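Local coordinates for protein uronate dehydrogenase (Agrobacterium tumefaciens, PDB 3RFX) that oxidises hexuronic acids such as D-galacturonate and D-glucuronate, using NAD as the hydride acceptor, at residues 207-212 and 227-232; 166-171 and 180-185; 103-108 and 193-198; 189-194 and 222-227. The protein carries 1 engineered substitution. All coordinates share one frame; numbering follows the deposited sequence.

Contact 1. Residues 207-212 and 227-232; sequences SANDAG and KDNAEA
Asn229 pushes its amide between the backbones of two loop segments, and the tightly bonded part of the contact is built round it. CG is anti to the backbone N (chi1 -173°), which carries the amide across to Asp210. Its OD1 takes two backbone N-H groups from opposite faces of the amide plane: Asp210 N at 3.1 Å from the partner segment, and Glu231 N at 3.0 Å, the latter closing an Asx turn. From the same amide, ND2 reaches Asp210 OD1 at 2.9 Å, meeting that oxygen from above the carboxylate plane. Asn209 returns the gesture from the other segment: its OD1 accepts Ala230 N at 2.8 Å, while ND2 binds Ser177 O and Trp179 O. Ala230 CB sits against this amide, 3.3 Å from Asn209 OD1. Further along, Ala208 N, at the centre of an inverse gamma turn, binds Asp228 O at 2.8 Å.

Things slacken at the Asp210 and Glu231 carboxylates, which are partly exposed. Asp210 OD2 rests on the methylene Glu231 CG, and a water links Ala211 N to Glu231 OE1. The two acids keep Asp210 OD2 and Glu231 OE1 4.7 Å apart; Glu231 OE2 has a salt bridge to Arg234, and Gly223 and Lys225 of a second subunit pack close by. Two side-chain amides and one backbone bond thus join these irregular segments, Asn229 both accepting and donating, whereas the like-charged acids merely lie near each other, and the salt bridge from Arg234 probably offsets part of the charge of Glu231.

Contact 2. Residues 166-171 and 180-185; sequences CTPEPN and FSHDDF. With PO4 (phosphate ion), chain F.
His182, in the first turn of helix 182-194, lays its imidazole beside Cys166, in the loop that follows strand 158-163. Its CB lies 3.7 Å from O1 of a bound phosphate. CG stands beside the backbone N (chi1 -67°), and this swings the ring over to the loop. CD2 meets Cys166 SG at 3.8 Å, with the sulfur at the ring edge, and CE1 lies near the ring of Pro168. One face has Thr167 O over its rim; the same oxygen is tied through a water to His182 N. At the tip, NE2 shares a second water with Cys166 O. ND1, on the other flank, donates to phosphate O1 at 2.6 Å in a nearly straight bond (171°).

Cys166 SG also touches the edge of the Phe185 ring, 3.8 Å from CD2, and lies obliquely to Phe180. Cys166 CA points a C-H at Phe180 O, 3.1 Å away. Ser181 is the N-cap of the helix, its OG accepting Asp184 N and also bonding Asp228.

The phosphate, probably from the crystallisation liquor, is also bound by Arg22. ND1 therefore carries a hydrogen; the nearby anion may favour a charged imidazole, though the helix N-terminus would oppose it.

Contact 3. Residues 103-108 and 193-198; sequences QPRIVF and FRAPVL
Where strand 105-111 enters the parallel sheet, its backbone passes the end of helix 182-194, with the CA atoms of Arg105 and Phe193 7.3 Å apart. This is the Rossmann fold's usual layering, a helix laid on the sheet, and the contact gathers at the C-terminal end of that helix and the turn after it. Phe193 reaches down to the strand: its CE1 comes edge-on to Arg105 O at 3.4 Å, and CE2 touches Val107 CG2 at 4.0 Å. Arg105 runs past the ring in the opposite direction, guanidinium and ring planes only 6° apart, though the two are not stacked.

The arginine sets out with CG anti to the backbone N, then bends at chi3 (-72°), which brings the guanidinium under the turn. Leu198 CB covers one face of it, 3.9 Å above its centre, while Leu198 CD2 rests on Arg105 CD. Its N-H groups point to carbonyls and to one carboxylate: NH1 reaches Val192 O, and NH2 forms a salt bridge with Glu157, so the guanidinium is tied to the end of the helix and to the residue just ahead of strand 158-163. Its charge, sitting by the carbonyl end of a helix, is probably favourably placed. NH2 adds weak bonds to Ala195 O and to Pro196 O, the latter 3.4 Å long. The strong bond is NH1 to Ala195 O, 2.6 Å, in the carbonyl plane on a lone pair.

Contact 4. Residues 189-194 and 222-227; sequences IEAVFR and LGWKPK
The methyl of Ala191 is the bump here, and the hollow it fills lies between Leu222 and Trp224: CB is 3.8 Å from Trp224 CB and 4.1 Å from Leu222 CG. Leu222 answers by forking over the helix. One branch, CD1, settles on the backbone at Ala191 O (3.6 Å), and the other, CD2, meets Val192 CG2 at 4.2 Å. A lid is provided by Arg194. Its CG sits between the backbone N and the carbonyl carbon (chi1 86°), and the chain then runs extended, so that the guanidinium doubles back with its face above Ala191 CB. NH2 donates at the edge to Leu222 O (3.1 Å, in the carbonyl plane, on a lone pair) and weakly to Gly223 O, whose residue turns the chain with a positive phi. At the guanidinium edge a water accepts from Arg194 NE and donates to Ala191 O and Leu222 O.

Glu231 of a neighbouring subunit makes a long, weak ion pair with Arg194. Within the chain, Leu222 and Trp224 also lean on Leu188, Trp224 NE1 binds Ser187 OG, and the helix beneath them packs through Ile189 on strand 67-70 and through Val192 on strand 105-111.

Overall arrangement
Helix 182-194 links contacts 2, 3 and 4, its first turn serving contact 2 and its last turns the other two. Contacts 3 and 4, with centres 11 Å apart, share Phe193 and Arg194; Arg105 NH1 joins them by bonding Val192 O at 2.8 Å. Contacts 1 and 2 lie 10 Å apart and are sewn together by Asp228 OD2 to Ser181 OG (2.6 Å) and Ser207 OG to Asp184 OD2 (2.7 Å). Contact 4 runs into contact 1 through Lys227. Contact 2 lies closer to the cofactor than contact 3: the Cys166 side chain is about 7 Å from NAD, that of Val107 about 11 Å. Contact 1 meets one neighbouring subunit, contacts 3 and 4 another.

Contact 1. Residues 207-212 and 227-232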
# COMPACT_ATOMS: atom_id res chain seq x y z
N SER A 207 -10.12 -16.79 17.75
CA SER A 207 -11.53 -16.43 17.84
C SER A 207 -11.73 -14.93 17.57
O SER A 207 -10.79 -14.25 17.19
CB SER A 207 -12.10 -16.86 19.19
OG SER A 207 -12.16 -18.28 19.25
N ALA A 208 -12.95 -14.43 17.72
CA ALA A 208 -13.23 -13.02 17.41
C ALA A 208 -12.92 -12.16 18.63
O ALA A 208 -13.81 -11.55 19.23
CB ALA A 208 -14.70 -12.85 16.99
N ASN A 209 -11.64 -12.11 18.98
CA ASN A 209 -11.21 -11.42 20.20
C ASN A 209 -11.10 -9.91 20.01
O ASN A 209 -10.49 -9.45 19.04
CB ASN A 209 -9.85 -11.99 20.64
CG ASN A 209 -9.87 -13.51 20.76
OD1 ASN A 209 -10.88 -14.10 21.14
ND2 ASN A 209 -8.76 -14.15 20.39
N ASP A 210 -11.70 -9.14 20.92
CA ASP A 210 -11.57 -7.68 20.85
C ASP A 210 -10.10 -7.28 20.74
O ASP A 210 -9.78 -6.33 20.03
CB ASP A 210 -12.17 -7.01 22.09
CG ASP A 210 -13.69 -7.01 22.10
OD1 ASP A 210 -14.30 -7.53 21.14
OD2 ASP A 210 -14.27 -6.48 23.07
N ALA A 211 -9.22 -7.99 21.44
CA ALA A 211 -7.79 -7.67 21.40
C ALA A 211 -6.96 -8.44 20.38
O ALA A 211 -5.73 -8.49 20.49
CB ALA A 211 -7.17 -7.81 22.81
N GLY A 212 -7.61 -9.04 19.38
CA GLY A 212 -6.89 -9.77 18.34
C GLY A 212 -5.88 -8.93 17.59
O GLY A 212 -6.07 -7.71 17.41
N LYS A 227 -17.09 -16.94 16.45
CA LYS A 227 -18.17 -16.40 17.29
C LYS A 227 -17.75 -16.13 18.74
O LYS A 227 -18.39 -15.35 19.43
CB LYS A 227 -19.37 -17.36 17.28
CG LYS A 227 -19.95 -17.61 15.89
CD LYS A 227 -20.38 -16.31 15.23
CE LYS A 227 -20.83 -16.52 13.79
NZ LYS A 227 -21.26 -15.24 13.17
N ASP A 228 -16.70 -16.79 19.20
CA ASP A 228 -16.29 -16.60 20.60
C ASP A 228 -15.38 -15.39 20.74
O ASP A 228 -14.83 -14.91 19.75
CB ASP A 228 -15.63 -17.87 21.13
CG ASP A 228 -16.63 -19.02 21.28
OD1 ASP A 228 -17.74 -18.78 21.81
OD2 ASP A 228 -16.32 -20.15 20.86
N ASN A 229 -15.22 -14.88 21.96
CA ASN A 229 -14.49 -13.63 22.17
C ASN A 229 -13.77 -13.71 23.52
O ASN A 229 -14.42 -13.77 24.57
CB ASN A 229 -15.48 -12.47 22.17
CG ASN A 229 -14.80 -11.10 22.21
OD1 ASN A 229 -13.60 -10.98 22.49
ND2 ASN A 229 -15.57 -10.07 21.91
N ALA A 230 -12.44 -13.71 23.47
CA ALA A 230 -11.64 -13.86 24.68
C ALA A 230 -11.85 -12.70 25.66
O ALA A 230 -11.59 -12.83 26.86
CB ALA A 230 -10.17 -13.98 24.31
N GLU A 231 -12.32 -11.57 25.15
CA GLU A 231 -12.48 -10.38 25.99
C GLU A 231 -13.39 -10.65 27.18
O GLU A 231 -13.25 -10.03 28.25
CB GLU A 231 -13.01 -9.21 25.15
CG GLU A 231 -13.01 -7.86 25.87
CD GLU A 231 -11.62 -7.36 26.24
OE1 GLU A 231 -10.60 -7.78 25.62
OE2 GLU A 231 -11.54 -6.50 27.15
N ALA A 232 -14.31 -11.60 27.02
CA ALA A 232 -15.22 -11.97 28.10
C ALA A 232 -14.47 -12.49 29.33
O ALA A 232 -15.03 -12.54 30.43
CB ALA A 232 -16.22 -13.01 27.62
O HOH W 1 -9.98 -9.70 23.67

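Contact 2. Residues 166-171 and 180-185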
# COMPACT_ATOMS: atom_id res chain seq x y z
N CYS A 166 -5.19 -22.59 21.31
CA CYS A 166 -6.46 -23.33 21.24
C CYS A 166 -6.64 -24.09 22.55
O CYS A 166 -6.11 -25.19 22.72
CB CYS A 166 -6.48 -24.28 20.03
SG CYS A 166 -8.13 -24.93 19.65
N THR A 167 -7.38 -23.48 23.47
CA THR A 167 -7.53 -24.00 24.83
C THR A 167 -8.99 -23.92 25.24
O THR A 167 -9.78 -23.26 24.58
CB THR A 167 -6.71 -23.16 25.83
OG1 THR A 167 -7.17 -21.80 25.78
CG2 THR A 167 -5.24 -23.20 25.48
N PRO A 168 -9.35 -24.60 26.33
CA PRO A 168 -10.74 -24.50 26.79
C PRO A 168 -11.14 -23.07 27.13
O PRO A 168 -12.29 -22.69 26.91
CB PRO A 168 -10.76 -25.38 28.05
CG PRO A 168 -9.66 -26.36 27.82
CD PRO A 168 -8.59 -25.60 27.10
N GLU A 169 -10.20 -22.29 27.66
CA GLU A 169 -10.45 -20.88 27.94
C GLU A 169 -9.12 -20.11 27.99
O GLU A 169 -8.06 -20.70 28.20
CB GLU A 169 -11.21 -20.72 29.26
CG GLU A 169 -10.41 -21.16 30.47
CD GLU A 169 -11.18 -21.04 31.79
OE1 GLU A 169 -12.31 -20.50 31.79
OE2 GLU A 169 -10.65 -21.50 32.82
N PRO A 170 -9.18 -18.79 27.80
CA PRO A 170 -7.95 -17.99 27.92
C PRO A 170 -7.44 -18.09 29.36
O PRO A 170 -8.27 -18.03 30.28
CB PRO A 170 -8.43 -16.56 27.65
CG PRO A 170 -9.77 -16.69 26.99
CD PRO A 170 -10.36 -17.97 27.50
N ASN A 171 -6.14 -18.23 29.57
CA ASN A 171 -5.64 -18.28 30.95
C ASN A 171 -4.46 -17.37 31.26
O ASN A 171 -3.85 -17.49 32.32
CB ASN A 171 -5.32 -19.70 31.39
CG ASN A 171 -4.36 -20.38 30.46
OD1 ASN A 171 -3.25 -19.90 30.24
ND2 ASN A 171 -4.78 -21.52 29.90
N PHE A 180 -8.10 -19.25 20.62
CA PHE A 180 -8.84 -19.86 19.51
C PHE A 180 -9.71 -20.93 20.15
O PHE A 180 -9.20 -21.98 20.55
CB PHE A 180 -7.85 -20.51 18.55
CG PHE A 180 -8.44 -20.87 17.19
CD1 PHE A 180 -9.63 -20.31 16.75
CD2 PHE A 180 -7.76 -21.74 16.36
CE1 PHE A 180 -10.15 -20.64 15.49
CE2 PHE A 180 -8.26 -22.06 15.09
CZ PHE A 180 -9.44 -21.51 14.66
N SER A 181 -11.00 -20.67 20.29
CA SER A 181 -11.88 -21.61 21.01
C SER A 181 -12.04 -22.93 20.24
O SER A 181 -11.86 -22.97 19.03
CB SER A 181 -13.25 -21.00 21.25
OG SER A 181 -13.99 -20.90 20.03
N HIS A 182 -12.37 -23.99 20.96
CA HIS A 182 -12.67 -25.26 20.30
C HIS A 182 -13.79 -25.09 19.28
O HIS A 182 -13.66 -25.55 18.14
CB HIS A 182 -13.03 -26.34 21.33
CG HIS A 182 -11.90 -26.73 22.21
ND1 HIS A 182 -12.08 -27.38 23.41
CD2 HIS A 182 -10.56 -26.56 22.07
CE1 HIS A 182 -10.91 -27.61 23.97
NE2 HIS A 182 -9.97 -27.12 23.18
N ASP A 183 -14.86 -24.43 19.68
CA ASP A 183 -15.99 -24.19 18.78
C ASP A 183 -15.57 -23.50 17.49
O ASP A 183 -16.04 -23.85 16.40
CB ASP A 183 -17.08 -23.35 19.45
CG ASP A 183 -17.97 -24.16 20.37
OD1 ASP A 183 -17.83 -25.40 20.43
OD2 ASP A 183 -18.82 -23.54 21.05
N ASP A 184 -14.72 -22.48 17.60
CA ASP A 184 -14.31 -21.72 16.41
C ASP A 184 -13.35 -22.49 15.51
O ASP A 184 -13.37 -22.33 14.30
CB ASP A 184 -13.74 -20.34 16.80
CG ASP A 184 -14.81 -19.36 17.25
OD1 ASP A 184 -15.98 -19.51 16.82
OD2 ASP A 184 -14.51 -18.43 18.01
N PHE A 185 -12.51 -23.34 16.10
CA PHE A 185 -11.62 -24.16 15.28
C PHE A 185 -12.46 -25.22 14.56
O PHE A 185 -12.25 -25.49 13.37
CB PHE A 185 -10.51 -24.79 16.13
CG PHE A 185 -9.36 -25.33 15.33
CD1 PHE A 185 -9.34 -25.23 13.94
CD2 PHE A 185 -8.29 -25.95 15.96
CE1 PHE A 185 -8.28 -25.74 13.21
CE2 PHE A 185 -7.23 -26.46 15.23
CZ PHE A 185 -7.22 -26.35 13.85
P PO4 F . -15.03 -29.24 24.21
O1 PO4 F . -14.50 -27.83 24.37
O2 PO4 F . -16.49 -29.26 24.57
O3 PO4 F . -14.87 -29.69 22.78
O4 PO4 F . -14.26 -30.17 25.12
O HOH W 2 -7.23 -27.68 24.04
O HOH W 3 -12.51 -23.73 23.75

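Contact 3. Residues 103-108 and 193-198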
# COMPACT_ATOMS: atom_id res chain seq x y z
N GLN A 103 -5.29 -36.44 -3.63
CA GLN A 103 -5.10 -35.09 -3.07
C GLN A 103 -6.25 -34.66 -2.17
O GLN A 103 -6.87 -33.62 -2.39
CB GLN A 103 -4.84 -34.07 -4.18
CG GLN A 103 -3.58 -34.41 -4.95
CD GLN A 103 -3.23 -33.45 -6.08
OE1 GLN A 103 -2.21 -33.64 -6.74
NE2 GLN A 103 -4.05 -32.43 -6.29
N PRO A 104 -6.54 -35.46 -1.13
CA PRO A 104 -7.57 -35.06 -0.17
C PRO A 104 -7.19 -33.69 0.41
O PRO A 104 -6.01 -33.44 0.66
CB PRO A 104 -7.46 -36.14 0.92
CG PRO A 104 -6.05 -36.63 0.80
CD PRO A 104 -5.80 -36.65 -0.68
N ARG A 105 -8.18 -32.82 0.58
CA ARG A 105 -7.95 -31.48 1.11
C ARG A 105 -7.36 -31.56 2.53
O ARG A 105 -7.77 -32.41 3.32
CB ARG A 105 -9.27 -30.72 1.13
CG ARG A 105 -9.18 -29.26 1.56
CD ARG A 105 -10.49 -28.55 1.29
NE ARG A 105 -10.70 -28.33 -0.14
CZ ARG A 105 -11.79 -27.75 -0.65
NH1 ARG A 105 -12.75 -27.34 0.16
NH2 ARG A 105 -11.92 -27.59 -1.97
N ILE A 106 -6.41 -30.68 2.82
CA ILE A 106 -5.69 -30.69 4.10
C ILE A 106 -5.94 -29.44 4.94
O ILE A 106 -5.87 -28.32 4.43
CB ILE A 106 -4.19 -30.82 3.86
CG1 ILE A 106 -3.88 -32.16 3.18
CG2 ILE A 106 -3.39 -30.69 5.18
CD1 ILE A 106 -2.50 -32.22 2.58
N VAL A 107 -6.27 -29.63 6.21
CA VAL A 107 -6.19 -28.53 7.18
C VAL A 107 -4.87 -28.72 7.91
O VAL A 107 -4.69 -29.69 8.64
CB VAL A 107 -7.37 -28.53 8.18
CG1 VAL A 107 -7.18 -27.45 9.27
CG2 VAL A 107 -8.69 -28.29 7.46
N PHE A 108 -3.92 -27.81 7.69
CA PHE A 108 -2.61 -27.90 8.31
C PHE A 108 -2.55 -27.06 9.59
O PHE A 108 -2.87 -25.88 9.57
CB PHE A 108 -1.54 -27.42 7.33
CG PHE A 108 -0.16 -27.34 7.92
CD1 PHE A 108 0.38 -28.40 8.63
CD2 PHE A 108 0.63 -26.20 7.74
CE1 PHE A 108 1.66 -28.34 9.16
CE2 PHE A 108 1.92 -26.13 8.27
CZ PHE A 108 2.43 -27.20 8.97
N PHE A 193 -13.67 -27.57 4.62
CA PHE A 193 -14.09 -28.73 3.83
C PHE A 193 -15.33 -28.49 2.96
O PHE A 193 -15.50 -29.17 1.94
CB PHE A 193 -14.26 -29.98 4.71
CG PHE A 193 -12.96 -30.56 5.18
CD1 PHE A 193 -12.02 -31.01 4.27
CD2 PHE A 193 -12.66 -30.63 6.53
CE1 PHE A 193 -10.81 -31.53 4.69
CE2 PHE A 193 -11.45 -31.16 6.96
CZ PHE A 193 -10.53 -31.60 6.04
N ARG A 194 -16.18 -27.54 3.33
CA ARG A 194 -17.40 -27.28 2.56
C ARG A 194 -17.14 -26.42 1.31
O ARG A 194 -17.95 -26.42 0.38
CB ARG A 194 -18.46 -26.60 3.43
CG ARG A 194 -18.31 -25.08 3.49
CD ARG A 194 -19.21 -24.42 4.52
NE ARG A 194 -18.89 -23.00 4.65
CZ ARG A 194 -19.28 -22.22 5.65
NH1 ARG A 194 -20.02 -22.71 6.64
NH2 ARG A 194 -18.92 -20.94 5.68
N ALA A 195 -16.04 -25.67 1.30
CA ALA A 195 -15.79 -24.72 0.20
C ALA A 195 -15.56 -25.42 -1.14
O ALA A 195 -14.72 -26.29 -1.25
CB ALA A 195 -14.60 -23.82 0.54
N PRO A 196 -16.29 -25.01 -2.18
CA PRO A 196 -16.02 -25.58 -3.51
C PRO A 196 -14.56 -25.35 -3.89
O PRO A 196 -13.88 -26.27 -4.35
CB PRO A 196 -16.95 -24.79 -4.43
CG PRO A 196 -18.10 -24.39 -3.55
CD PRO A 196 -17.49 -24.14 -2.18
N VAL A 197 -14.07 -24.13 -3.67
CA VAL A 197 -12.69 -23.77 -4.00
C VAL A 197 -12.00 -23.15 -2.77
O VAL A 197 -12.54 -22.25 -2.14
CB VAL A 197 -12.63 -22.78 -5.18
CG1 VAL A 197 -11.20 -22.37 -5.46
CG2 VAL A 197 -13.27 -23.39 -6.43
N LEU A 198 -10.82 -23.66 -2.44
CA LEU A 198 -10.11 -23.20 -1.24
C LEU A 198 -8.82 -22.48 -1.59
O LEU A 198 -8.57 -21.37 -1.11
CB LEU A 198 -9.78 -24.38 -0.30
CG LEU A 198 -8.99 -23.94 0.94
CD1 LEU A 198 -9.93 -23.21 1.87
CD2 LEU A 198 -8.36 -25.13 1.65

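Contact 4. Residues 189-194 and 222-227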
# COMPACT_ATOMS: atom_id res chain seq x y z
N ILE A 189 -12.83 -25.65 10.47
CA ILE A 189 -12.60 -26.92 9.77
C ILE A 189 -13.80 -27.28 8.88
O ILE A 189 -13.63 -27.70 7.74
CB ILE A 189 -12.25 -28.06 10.75
CG1 ILE A 189 -10.85 -27.84 11.32
CG2 ILE A 189 -12.34 -29.42 10.06
CD1 ILE A 189 -10.53 -28.71 12.52
N GLU A 190 -15.01 -27.07 9.40
CA GLU A 190 -16.22 -27.32 8.60
C GLU A 190 -16.29 -26.41 7.37
O GLU A 190 -16.64 -26.86 6.27
CB GLU A 190 -17.48 -27.18 9.47
CG GLU A 190 -17.50 -28.23 10.60
CD GLU A 190 -18.55 -27.96 11.65
OE1 GLU A 190 -19.04 -26.81 11.76
OE2 GLU A 190 -18.89 -28.91 12.40
N ALA A 191 -15.92 -25.15 7.55
CA ALA A 191 -15.92 -24.19 6.46
C ALA A 191 -14.87 -24.54 5.41
O ALA A 191 -15.11 -24.38 4.22
CB ALA A 191 -15.69 -22.76 7.00
N VAL A 192 -13.72 -25.02 5.86
CA VAL A 192 -12.65 -25.37 4.93
C VAL A 192 -13.05 -26.55 4.03
O VAL A 192 -12.82 -26.53 2.81
CB VAL A 192 -11.33 -25.69 5.66
CG1 VAL A 192 -10.34 -26.40 4.71
CG2 VAL A 192 -10.72 -24.42 6.24
N PHE A 193 -13.67 -27.57 4.62
CA PHE A 193 -14.09 -28.73 3.83
C PHE A 193 -15.33 -28.49 2.96
O PHE A 193 -15.50 -29.17 1.94
CB PHE A 193 -14.26 -29.98 4.71
CG PHE A 193 -12.96 -30.56 5.18
CD1 PHE A 193 -12.02 -31.01 4.27
CD2 PHE A 193 -12.66 -30.63 6.53
CE1 PHE A 193 -10.81 -31.53 4.69
CE2 PHE A 193 -11.45 -31.16 6.96
CZ PHE A 193 -10.53 -31.60 6.04
N ARG A 194 -16.18 -27.54 3.33
CA ARG A 194 -17.40 -27.28 2.56
C ARG A 194 -17.14 -26.42 1.31
O ARG A 194 -17.95 -26.42 0.38
CB ARG A 194 -18.46 -26.60 3.43
CG ARG A 194 -18.31 -25.08 3.49
CD ARG A 194 -19.21 -24.42 4.52
NE ARG A 194 -18.89 -23.00 4.65
CZ ARG A 194 -19.28 -22.22 5.65
NH1 ARG A 194 -20.02 -22.71 6.64
NH2 ARG A 194 -18.92 -20.94 5.68
N LEU A 222 -14.54 -17.42 2.19
CA LEU A 222 -14.80 -18.70 2.84
C LEU A 222 -16.08 -18.69 3.68
O LEU A 222 -16.67 -19.73 3.95
CB LEU A 222 -13.59 -19.10 3.70
CG LEU A 222 -13.55 -20.54 4.23
CD1 LEU A 222 -13.37 -21.51 3.06
CD2 LEU A 222 -12.43 -20.72 5.26
N GLY A 223 -16.49 -17.50 4.09
CA GLY A 223 -17.73 -17.33 4.84
C GLY A 223 -17.64 -17.79 6.29
O GLY A 223 -18.65 -18.04 6.92
N TRP A 224 -16.42 -17.89 6.80
CA TRP A 224 -16.21 -18.28 8.20
C TRP A 224 -15.99 -17.07 9.08
O TRP A 224 -15.04 -16.31 8.88
CB TRP A 224 -15.03 -19.25 8.33
CG TRP A 224 -14.64 -19.52 9.77
CD1 TRP A 224 -15.32 -20.27 10.68
CD2 TRP A 224 -13.48 -19.01 10.46
NE1 TRP A 224 -14.66 -20.27 11.90
CE2 TRP A 224 -13.52 -19.51 11.78
CE3 TRP A 224 -12.41 -18.19 10.08
CZ2 TRP A 224 -12.54 -19.21 12.72
CZ3 TRP A 224 -11.42 -17.90 11.02
CH2 TRP A 224 -11.50 -18.41 12.33
N LYS A 225 -16.87 -16.89 10.06
CA LYS A 225 -16.74 -15.83 11.07
C LYS A 225 -16.73 -16.47 12.46
O LYS A 225 -17.73 -17.05 12.88
CB LYS A 225 -17.92 -14.86 10.99
CG LYS A 225 -18.06 -14.11 9.67
CD LYS A 225 -17.08 -12.95 9.57
CE LYS A 225 -17.30 -12.18 8.26
NZ LYS A 225 -16.68 -10.83 8.26
N PRO A 226 -15.60 -16.39 13.17
CA PRO A 226 -15.59 -16.96 14.53
C PRO A 226 -16.59 -16.24 15.44
O PRO A 226 -16.88 -15.07 15.22
CB PRO A 226 -14.15 -16.75 15.00
CG PRO A 226 -13.58 -15.70 14.11
CD PRO A 226 -14.31 -15.78 12.80
N LYS A 227 -17.09 -16.94 16.45
CA LYS A 227 -18.17 -16.40 17.29
C LYS A 227 -17.75 -16.13 18.74
O LYS A 227 -18.39 -15.35 19.43
CB LYS A 227 -19.37 -17.36 17.28
CG LYS A 227 -19.95 -17.61 15.89
CD LYS A 227 -20.38 -16.31 15.23
CE LYS A 227 -20.83 -16.52 13.79
NZ LYS A 227 -21.26 -15.24 13.17
O HOH W 4 -16.98 -22.22 2.94